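Putative ATP-dependent endonuclease of the OLD family (Thermus scotoductus, PDB 6P74) degrades linear or supercoiled double-stranded DNA from 5' to 3' with divalent metal ions, nicks and linearizes circular DNA, and has DNA-stimulated ATPase activity. Local coordinates at residues Arg53-Pro58 / Phe101-Glu106; Ile313-Asn318 / Glu366-Lys371; Val418-Ala421 / Pro425-Val428. All coordinates share one frame; numbering follows the deposited sequence.

Contact 1: Arg53-Pro58 / Phe101-Glu106; sequences RSFRIP and FHVDLE. With SO4 (sulfate ion), chain K.
Ile57 lays its CG2 methyl over one face of the Phe101 ring, a CH-pi contact with the carbon 4.0 Å from the ring centroid and 13° off the ring normal. The methyl is displaced toward the rim, nearest to CE1 and CZ. Its reach comes from the first torsion: CG1 lies anti to the carbonyl carbon (chi1 -63°), which leaves CG2 anti to the backbone N and aimed at the ring. Two residues earlier in the loop and two later in the strand, Phe55 CE1 meets Val103 CG1 at 3.8 Å, with CD1 touching the same methyl. Phe101 and Val103 project from the same side of strand 100-109, which pairs with strand 85-97 in the antiparallel sheet of the ATPase domain's N-terminal part; the loop holding Arg53-Pro58 passes across that side. No hydrogen bond joins the two segments. Behind this first shell, the Phe55 ring also packs on Leu92 and Cys94 of strand 85-97 and on Leu43 of helix 34-45. A cis peptide before Pro58 turns the chain just after Ile57, and Pro58 packs on Asn30 of the second subunit while Arg56 packs on its Thr35, one of the residues inferred to bind ATP. Farther along the strand, a sulfate probably carried in from the crystallisation liquor takes a hydrogen bond on O1 from Leu105 N at 2.9 Å, with Trp49 NE1 as a further donor.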
loop_
_atom_site.group_PDB
_atom_site.type_symbol
_atom_site.label_atom_id
_atom_site.label_comp_id
_atom_site.label_asym_id
_atom_site.label_seq_id
_atom_site.Cartn_x
_atom_site.Cartn_y
_atom_site.Cartn_z
ATOM N N ARG A 53 -10.863 -2.241 -10.623
ATOM C CA ARG A 53 -10.749 -2.158 -9.168
ATOM C C ARG A 53 -9.386 -2.592 -8.652
ATOM O O ARG A 53 -9.133 -2.469 -7.447
ATOM C CB ARG A 53 -11.810 -3.026 -8.488
ATOM C CG ARG A 53 -13.226 -2.486 -8.513
ATOM C CD ARG A 53 -14.202 -3.507 -7.931
ATOM N NE ARG A 53 -13.907 -4.858 -8.409
ATOM C CZ ARG A 53 -14.832 -5.750 -8.760
ATOM N NH1 ARG A 53 -16.119 -5.436 -8.697
ATOM N NH2 ARG A 53 -14.463 -6.952 -9.187
ATOM N N SER A 54 -8.516 -3.119 -9.514
ATOM C CA SER A 54 -7.203 -3.555 -9.064
ATOM C C SER A 54 -6.185 -2.423 -9.043
ATOM O O SER A 54 -5.176 -2.528 -8.335
ATOM C CB SER A 54 -6.687 -4.684 -9.962
ATOM O OG SER A 54 -7.577 -5.784 -9.976
ATOM N N PHE A 55 -6.419 -1.357 -9.799
ATOM C CA PHE A 55 -5.455 -0.282 -9.959
ATOM C C PHE A 55 -5.869 0.947 -9.161
ATOM O O PHE A 55 -7.053 1.179 -8.907
ATOM C CB PHE A 55 -5.306 0.099 -11.436
ATOM C CG PHE A 55 -4.630 -0.950 -12.272
ATOM C CD1 PHE A 55 -5.360 -1.989 -12.834
ATOM C CD2 PHE A 55 -3.265 -0.889 -12.511
ATOM C CE1 PHE A 55 -4.732 -2.957 -13.619
ATOM C CE2 PHE A 55 -2.631 -1.846 -13.287
ATOM C CZ PHE A 55 -3.363 -2.884 -13.843
ATOM N N ARG A 56 -4.871 1.731 -8.767
ATOM C CA ARG A 56 -5.076 3.093 -8.296
ATOM C C ARG A 56 -4.771 4.045 -9.455
ATOM O O ARG A 56 -3.682 3.988 -10.043
ATOM C CB ARG A 56 -4.195 3.385 -7.074
ATOM C CG ARG A 56 -4.336 2.364 -5.938
ATOM C CD ARG A 56 -3.568 2.772 -4.676
ATOM N NE ARG A 56 -4.471 3.154 -3.583
ATOM C CZ ARG A 56 -4.083 3.441 -2.338
ATOM N NH1 ARG A 56 -2.795 3.389 -2.005
ATOM N NH2 ARG A 56 -4.986 3.777 -1.418
ATOM N N ILE A 57 -5.737 4.884 -9.805
ATOM C CA ILE A 57 -5.605 5.856 -10.888
ATOM C C ILE A 57 -5.635 7.247 -10.267
ATOM O O ILE A 57 -6.668 7.643 -9.710
ATOM C CB ILE A 57 -6.714 5.709 -11.941
ATOM C CG1 ILE A 57 -6.636 4.349 -12.626
ATOM C CG2 ILE A 57 -6.624 6.816 -12.974
ATOM C CD1 ILE A 57 -7.182 3.224 -11.791
ATOM N N PRO A 58 -4.553 8.041 -10.376
ATOM C CA PRO A 58 -3.384 7.758 -11.216
ATOM C C PRO A 58 -2.168 7.150 -10.511
ATOM O O PRO A 58 -1.153 6.926 -11.180
ATOM C CB PRO A 58 -3.026 9.145 -11.755
ATOM C CG PRO A 58 -3.579 10.138 -10.696
ATOM C CD PRO A 58 -4.450 9.366 -9.737
ATOM N N PHE A 101 -10.979 4.778 -17.994
ATOM C CA PHE A 101 -9.927 3.783 -18.081
ATOM C C PHE A 101 -10.547 2.393 -18.036
ATOM O O PHE A 101 -11.705 2.215 -17.645
ATOM C CB PHE A 101 -8.921 3.969 -16.939
ATOM C CG PHE A 101 -8.339 5.359 -16.873
ATOM C CD1 PHE A 101 -9.093 6.421 -16.388
ATOM C CD2 PHE A 101 -7.049 5.607 -17.309
ATOM C CE1 PHE A 101 -8.568 7.697 -16.338
ATOM C CE2 PHE A 101 -6.520 6.883 -17.258
ATOM C CZ PHE A 101 -7.282 7.929 -16.772
ATOM N N HIS A 102 -9.763 1.403 -18.450
ATOM C CA HIS A 102 -10.238 0.028 -18.505
ATOM C C HIS A 102 -9.023 -0.876 -18.508
ATOM O O HIS A 102 -7.909 -0.450 -18.827
ATOM C CB HIS A 102 -11.098 -0.232 -19.747
ATOM C CG HIS A 102 -10.386 0.041 -21.036
ATOM N ND1 HIS A 102 -10.353 1.291 -21.620
ATOM C CD2 HIS A 102 -9.667 -0.773 -21.846
ATOM C CE1 HIS A 102 -9.647 1.233 -22.736
ATOM N NE2 HIS A 102 -9.218 -0.008 -22.896
ATOM N N VAL A 103 -9.243 -2.130 -18.155
ATOM C CA VAL A 103 -8.153 -3.088 -18.127
ATOM C C VAL A 103 -8.561 -4.303 -18.940
ATOM O O VAL A 103 -9.735 -4.690 -18.952
ATOM C CB VAL A 103 -7.755 -3.475 -16.684
ATOM C CG1 VAL A 103 -7.784 -2.249 -15.780
ATOM C CG2 VAL A 103 -8.656 -4.554 -16.147
ATOM N N ASP A 104 -7.595 -4.876 -19.648
ATOM C CA ASP A 104 -7.771 -6.110 -20.395
ATOM C C ASP A 104 -6.779 -7.141 -19.876
ATOM O O ASP A 104 -5.636 -6.807 -19.548
ATOM C CB ASP A 104 -7.557 -5.884 -21.897
ATOM C CG ASP A 104 -8.347 -4.704 -22.427
ATOM O OD1 ASP A 104 -9.594 -4.718 -22.320
ATOM O OD2 ASP A 104 -7.715 -3.758 -22.954
ATOM N N LEU A 105 -7.222 -8.387 -19.785
ATOM C CA LEU A 105 -6.353 -9.515 -19.470
ATOM C C LEU A 105 -6.290 -10.368 -20.729
ATOM O O LEU A 105 -7.247 -11.069 -21.054
ATOM C CB LEU A 105 -6.879 -10.301 -18.274
ATOM C CG LEU A 105 -5.985 -11.426 -17.745
ATOM C CD1 LEU A 105 -4.626 -10.896 -17.318
ATOM C CD2 LEU A 105 -6.677 -12.164 -16.602
ATOM N N GLU A 106 -5.189 -10.294 -21.452
ATOM C CA GLU A 106 -5.287 -11.013 -22.705
ATOM C C GLU A 106 -4.423 -12.263 -22.690
ATOM O O GLU A 106 -3.295 -12.240 -22.171
ATOM C CB GLU A 106 -4.861 -10.149 -23.891
ATOM C CG GLU A 106 -5.596 -8.850 -24.042
ATOM C CD GLU A 106 -4.911 -7.952 -25.050
ATOM O OE1 GLU A 106 -5.410 -7.861 -26.195
ATOM O OE2 GLU A 106 -3.852 -7.367 -24.700
HETATM S S SO4 K . -10.997 -8.396 -17.755
HETATM O O1 SO4 K . -9.939 -8.215 -18.747
HETATM O O2 SO4 K . -11.161 -9.811 -17.433
HETATM O O3 SO4 K . -10.672 -7.668 -16.528
HETATM O O4 SO4 K . -12.246 -7.880 -18.307
#

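Contact 2: Ile313-Asn318 / Glu366-Lys371; sequences IFADVN and EVLFAK
Asp316 OD1, one residue past the Ala315 that meets Leu368 and Phe369, is gripped by two donors from Asn318. The amide ND2 comes in at 2.7 Å on the oxygen's syn lone pair, with an N-H...O angle of 157° and OD1 close to the amide plane. The backbone N of Asn318 takes the anti lone pair of the same OD1 at 2.9 Å and so closes an Asx turn, which restrains the chain from Asp316 to Asn318. The contact proper centres on the Ala315 methyl. Its CB touches Leu368 CD1 and the CZ corner of the Phe369 ring, each at 3.8 Å. Leu368 CD1 also lies against Ala315 O at 3.3 Å. Phe369 CG is anti to its carbonyl carbon (chi1 -57°), which swings the ring back toward Ala315 although its CB does not point there, and one ring face lies above the neighbouring Leu368 CB. A backbone bond from Phe369 N to Glu366 O closes the 3-10 turn that presents both side chains. Leu368 packs on Leu422 and Val317 on Ile415 and Val418, all of helix 409-422 in the Toprim domain. No hydrogen bond crosses between the segments; cohesion there rests on buried apolar side chains, with one methyl also against a carbonyl oxygen, close to where the chain leaves the C-terminal part of the ATPase domain for the Toprim domain. Beside this apolar contact, a hydrogen bond from Val317 N to Asn365 OD1 links the two loops.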
loop_
_atom_site.group_PDB
_atom_site.type_symbol
_atom_site.label_atom_id
_atom_site.label_comp_id
_atom_site.label_asym_id
_atom_site.label_seq_id
_atom_site.Cartn_x
_atom_site.Cartn_y
_atom_site.Cartn_z
ATOM N N ILE A 313 21.707 -14.404 3.539
ATOM C CA ILE A 313 21.516 -15.838 3.669
ATOM C C ILE A 313 20.626 -16.357 2.551
ATOM O O ILE A 313 20.840 -17.465 2.054
ATOM C CB ILE A 313 20.974 -16.159 5.071
ATOM C CG1 ILE A 313 22.082 -15.918 6.114
ATOM C CG2 ILE A 313 20.454 -17.576 5.143
ATOM C CD1 ILE A 313 21.541 -15.434 7.465
ATOM N N PHE A 314 19.672 -15.545 2.088
ATOM C CA PHE A 314 18.782 -15.902 0.985
ATOM C C PHE A 314 19.305 -15.478 -0.387
ATOM O O PHE A 314 18.681 -15.800 -1.408
ATOM C CB PHE A 314 17.395 -15.288 1.211
ATOM C CG PHE A 314 16.626 -15.919 2.331
ATOM C CD1 PHE A 314 16.800 -15.488 3.643
ATOM C CD2 PHE A 314 15.729 -16.950 2.077
ATOM C CE1 PHE A 314 16.097 -16.082 4.680
ATOM C CE2 PHE A 314 15.012 -17.547 3.106
ATOM C CZ PHE A 314 15.193 -17.111 4.409
ATOM N N ALA A 315 20.414 -14.759 -0.458
ATOM C CA ALA A 315 20.941 -14.317 -1.746
ATOM C C ALA A 315 22.351 -14.888 -1.847
ATOM O O ALA A 315 23.322 -14.244 -1.446
ATOM C CB ALA A 315 20.897 -12.816 -1.869
ATOM N N ASP A 316 22.441 -16.107 -2.379
ATOM C CA ASP A 316 23.671 -16.892 -2.392
ATOM C C ASP A 316 24.440 -16.633 -3.680
ATOM O O ASP A 316 23.913 -16.874 -4.772
ATOM C CB ASP A 316 23.342 -18.377 -2.270
ATOM C CG ASP A 316 24.502 -19.186 -1.766
ATOM O OD1 ASP A 316 25.599 -19.132 -2.385
ATOM O OD2 ASP A 316 24.311 -19.865 -0.730
ATOM N N VAL A 317 25.696 -16.182 -3.559
ATOM C CA VAL A 317 26.472 -15.925 -4.769
ATOM C C VAL A 317 26.744 -17.218 -5.536
ATOM O O VAL A 317 26.910 -17.192 -6.758
ATOM C CB VAL A 317 27.784 -15.181 -4.451
ATOM C CG1 VAL A 317 28.608 -16.033 -3.607
ATOM C CG2 VAL A 317 28.557 -14.913 -5.695
ATOM N N ASN A 318 26.799 -18.361 -4.856
ATOM C CA ASN A 318 27.052 -19.603 -5.574
ATOM C C ASN A 318 25.851 -20.020 -6.398
ATOM O O ASN A 318 25.982 -20.839 -7.308
ATOM C CB ASN A 318 27.447 -20.710 -4.595
ATOM C CG ASN A 318 28.588 -20.283 -3.676
ATOM O OD1 ASN A 318 29.773 -20.392 -4.028
ATOM N ND2 ASN A 318 28.232 -19.761 -2.497
ATOM N N GLU A 366 27.381 -10.507 0.964
ATOM C CA GLU A 366 27.289 -9.065 1.173
ATOM C C GLU A 366 27.618 -8.269 -0.085
ATOM O O GLU A 366 27.147 -7.135 -0.251
ATOM C CB GLU A 366 28.247 -8.648 2.295
ATOM C CG GLU A 366 27.920 -9.241 3.654
ATOM C CD GLU A 366 26.652 -8.669 4.245
ATOM O OE1 GLU A 366 26.165 -7.625 3.738
ATOM O OE2 GLU A 366 26.145 -9.264 5.223
ATOM N N VAL A 367 28.445 -8.825 -0.971
ATOM C CA VAL A 367 28.738 -8.121 -2.213
ATOM C C VAL A 367 27.462 -7.702 -2.911
ATOM O O VAL A 367 27.436 -6.688 -3.611
ATOM C CB VAL A 367 29.601 -8.993 -3.143
ATOM C CG1 VAL A 367 30.319 -8.130 -4.126
ATOM C CG2 VAL A 367 30.622 -9.735 -2.350
ATOM N N LEU A 368 26.388 -8.476 -2.758
ATOM C CA LEU A 368 25.166 -8.196 -3.494
ATOM C C LEU A 368 24.406 -7.010 -2.932
ATOM O O LEU A 368 23.484 -6.527 -3.588
ATOM C CB LEU A 368 24.258 -9.428 -3.507
ATOM C CG LEU A 368 24.921 -10.694 -4.037
ATOM C CD1 LEU A 368 24.051 -11.896 -3.681
ATOM C CD2 LEU A 368 25.138 -10.597 -5.530
ATOM N N PHE A 369 24.767 -6.516 -1.751
ATOM C CA PHE A 369 24.005 -5.452 -1.117
ATOM C C PHE A 369 24.764 -4.141 -1.037
ATOM O O PHE A 369 24.265 -3.189 -0.440
ATOM C CB PHE A 369 23.553 -5.912 0.270
ATOM C CG PHE A 369 22.756 -7.163 0.210
ATOM C CD1 PHE A 369 21.463 -7.141 -0.280
ATOM C CD2 PHE A 369 23.314 -8.372 0.545
ATOM C CE1 PHE A 369 20.729 -8.291 -0.371
ATOM C CE2 PHE A 369 22.583 -9.529 0.450
ATOM C CZ PHE A 369 21.298 -9.492 -0.012
ATOM N N ALA A 370 25.934 -4.060 -1.652
ATOM C CA ALA A 370 26.845 -2.949 -1.449
ATOM C C ALA A 370 26.806 -2.002 -2.639
ATOM O O ALA A 370 26.459 -2.389 -3.761
ATOM C CB ALA A 370 28.274 -3.461 -1.238
ATOM N N LYS A 371 27.173 -0.746 -2.380
ATOM C CA LYS A 371 27.385 0.188 -3.483
ATOM C C LYS A 371 28.624 -0.185 -4.290
ATOM O O LYS A 371 28.638 -0.012 -5.516
ATOM C CB LYS A 371 27.496 1.618 -2.947
ATOM C CG LYS A 371 26.197 2.169 -2.399
ATOM C CD LYS A 371 26.364 3.594 -1.877
ATOM C CE LYS A 371 25.039 4.199 -1.383
ATOM N NZ LYS A 371 25.257 5.578 -0.818
#

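Contact 3: Val418-Ala421 / Pro425-Val428; sequences VCKA and PFVV
The last turns of helix 409-422 and the start of strand 426-431 lie close together, with the CA atoms of Cys419 and Pro425 7.0 Å apart. This is the closing half of a beta-alpha-beta crossover in the Toprim domain: from strand 401-405 the chain climbs the helix and returns as a parallel strand on the far side of strand 372-376. Phe426 fills the angle between helix and strand. Its CG sits between the backbone N and the carbonyl carbon (chi1 65°), a torsion that carries the ring out toward the helix. There CD1 meets Cys419 CB at 3.7 Å. The thiol adds a sulfur-aromatic contact, SG being 5.3 Å from the ring centroid and 42° off the normal, so it approaches obliquely and not squarely over the face. Val416 of the same helix, Leu375 of the neighbouring strand and Arg471 also pack on Phe426. Lys420 contributes the aliphatic part of its side chain and then runs away from the ring, its NZ hydrogen-bonded to Cys466 O. Where it borders the aromatic ring, Lys420 CG lies at the edge, near the ring plane, 4.3 Å from Phe426 CE1.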
loop_
_atom_site.group_PDB
_atom_site.type_symbol
_atom_site.label_atom_id
_atom_site.label_comp_id
_atom_site.label_asym_id
_atom_site.label_seq_id
_atom_site.Cartn_x
_atom_site.Cartn_y
_atom_site.Cartn_z
ATOM N N VAL A 418 30.284 -12.573 -11.083
ATOM C CA VAL A 418 28.969 -12.163 -10.609
ATOM C C VAL A 418 28.854 -10.642 -10.599
ATOM O O VAL A 418 27.889 -10.078 -11.127
ATOM C CB VAL A 418 28.696 -12.772 -9.221
ATOM C CG1 VAL A 418 27.444 -12.183 -8.623
ATOM C CG2 VAL A 418 28.572 -14.280 -9.346
ATOM N N CYS A 419 29.844 -9.948 -10.018
ATOM C CA CYS A 419 29.807 -8.484 -10.025
ATOM C C CYS A 419 29.745 -7.928 -11.445
ATOM O O CYS A 419 28.989 -6.987 -11.727
ATOM C CB CYS A 419 31.029 -7.903 -9.307
ATOM S SG CYS A 419 31.050 -8.179 -7.555
ATOM N N LYS A 420 30.552 -8.474 -12.352
ATOM C CA LYS A 420 30.482 -8.024 -13.733
ATOM C C LYS A 420 29.082 -8.246 -14.301
ATOM O O LYS A 420 28.467 -7.320 -14.847
ATOM C CB LYS A 420 31.551 -8.727 -14.575
ATOM C CG LYS A 420 32.590 -7.748 -15.129
ATOM C CD LYS A 420 33.660 -8.396 -15.984
ATOM C CE LYS A 420 33.164 -9.601 -16.778
ATOM N NZ LYS A 420 34.271 -10.287 -17.537
ATOM N N ALA A 421 28.531 -9.452 -14.126
ATOM C CA ALA A 421 27.192 -9.734 -14.650
ATOM C C ALA A 421 26.113 -8.883 -13.981
ATOM O O ALA A 421 25.047 -8.653 -14.566
ATOM C CB ALA A 421 26.856 -11.224 -14.484
ATOM N N PRO A 425 30.036 -2.222 -9.025
ATOM C CA PRO A 425 31.415 -1.738 -9.145
ATOM C C PRO A 425 32.301 -2.443 -8.136
ATOM O O PRO A 425 31.875 -2.739 -7.016
ATOM C CB PRO A 425 31.304 -0.237 -8.838
ATOM C CG PRO A 425 29.860 0.071 -8.927
ATOM C CD PRO A 425 29.135 -1.173 -8.538
ATOM N N PHE A 426 33.542 -2.712 -8.535
ATOM C CA PHE A 426 34.436 -3.459 -7.662
ATOM C C PHE A 426 35.885 -3.108 -7.978
ATOM O O PHE A 426 36.208 -2.635 -9.067
ATOM C CB PHE A 426 34.216 -4.972 -7.802
ATOM C CG PHE A 426 34.569 -5.501 -9.163
ATOM C CD1 PHE A 426 33.639 -5.484 -10.183
ATOM C CD2 PHE A 426 35.849 -5.966 -9.431
ATOM C CE1 PHE A 426 33.971 -5.939 -11.452
ATOM C CE2 PHE A 426 36.189 -6.430 -10.681
ATOM C CZ PHE A 426 35.241 -6.422 -11.699
ATOM N N VAL A 427 36.758 -3.347 -7.000
ATOM C CA VAL A 427 38.203 -3.357 -7.203
ATOM C C VAL A 427 38.744 -4.697 -6.688
ATOM O O VAL A 427 38.273 -5.229 -5.674
ATOM C CB VAL A 427 38.865 -2.148 -6.501
ATOM C CG1 VAL A 427 40.391 -2.228 -6.557
ATOM C CG2 VAL A 427 38.372 -0.824 -7.109
ATOM N N VAL A 428 39.708 -5.262 -7.404
ATOM C CA VAL A 428 40.416 -6.463 -6.977
ATOM C C VAL A 428 41.822 -6.082 -6.496
ATOM O O VAL A 428 42.544 -5.336 -7.178
ATOM C CB VAL A 428 40.517 -7.490 -8.117
ATOM C CG1 VAL A 428 41.186 -8.734 -7.601
ATOM C CG2 VAL A 428 39.146 -7.810 -8.711
#

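Contacts 2 and 3 adjoin, with centres about 12 Å apart. Val367 CG1 lies 3.5 Å from Cys419 SG and Val317 CG2 3.7 Å from Val418 CG2, so helix 409-422 carries the junction of contact 2 on into the Toprim core. Strand 426-431 of contact 3 runs on to Asp431, which with Glu480 binds the samarium ion; both residues are inferred to bind the divalent metals of the nuclease. Looking the other way, the Phe369 side chain of contact 2 is about 7 Å from that of Lys34, inferred to bind ATP. Contact 1 stands apart, its nearest atoms about 26 Å from contact 2 and 29 Å from contact 3; Arg56, in its loop, packs on Thr35 of the second subunit, a residue inferred to bind ATP.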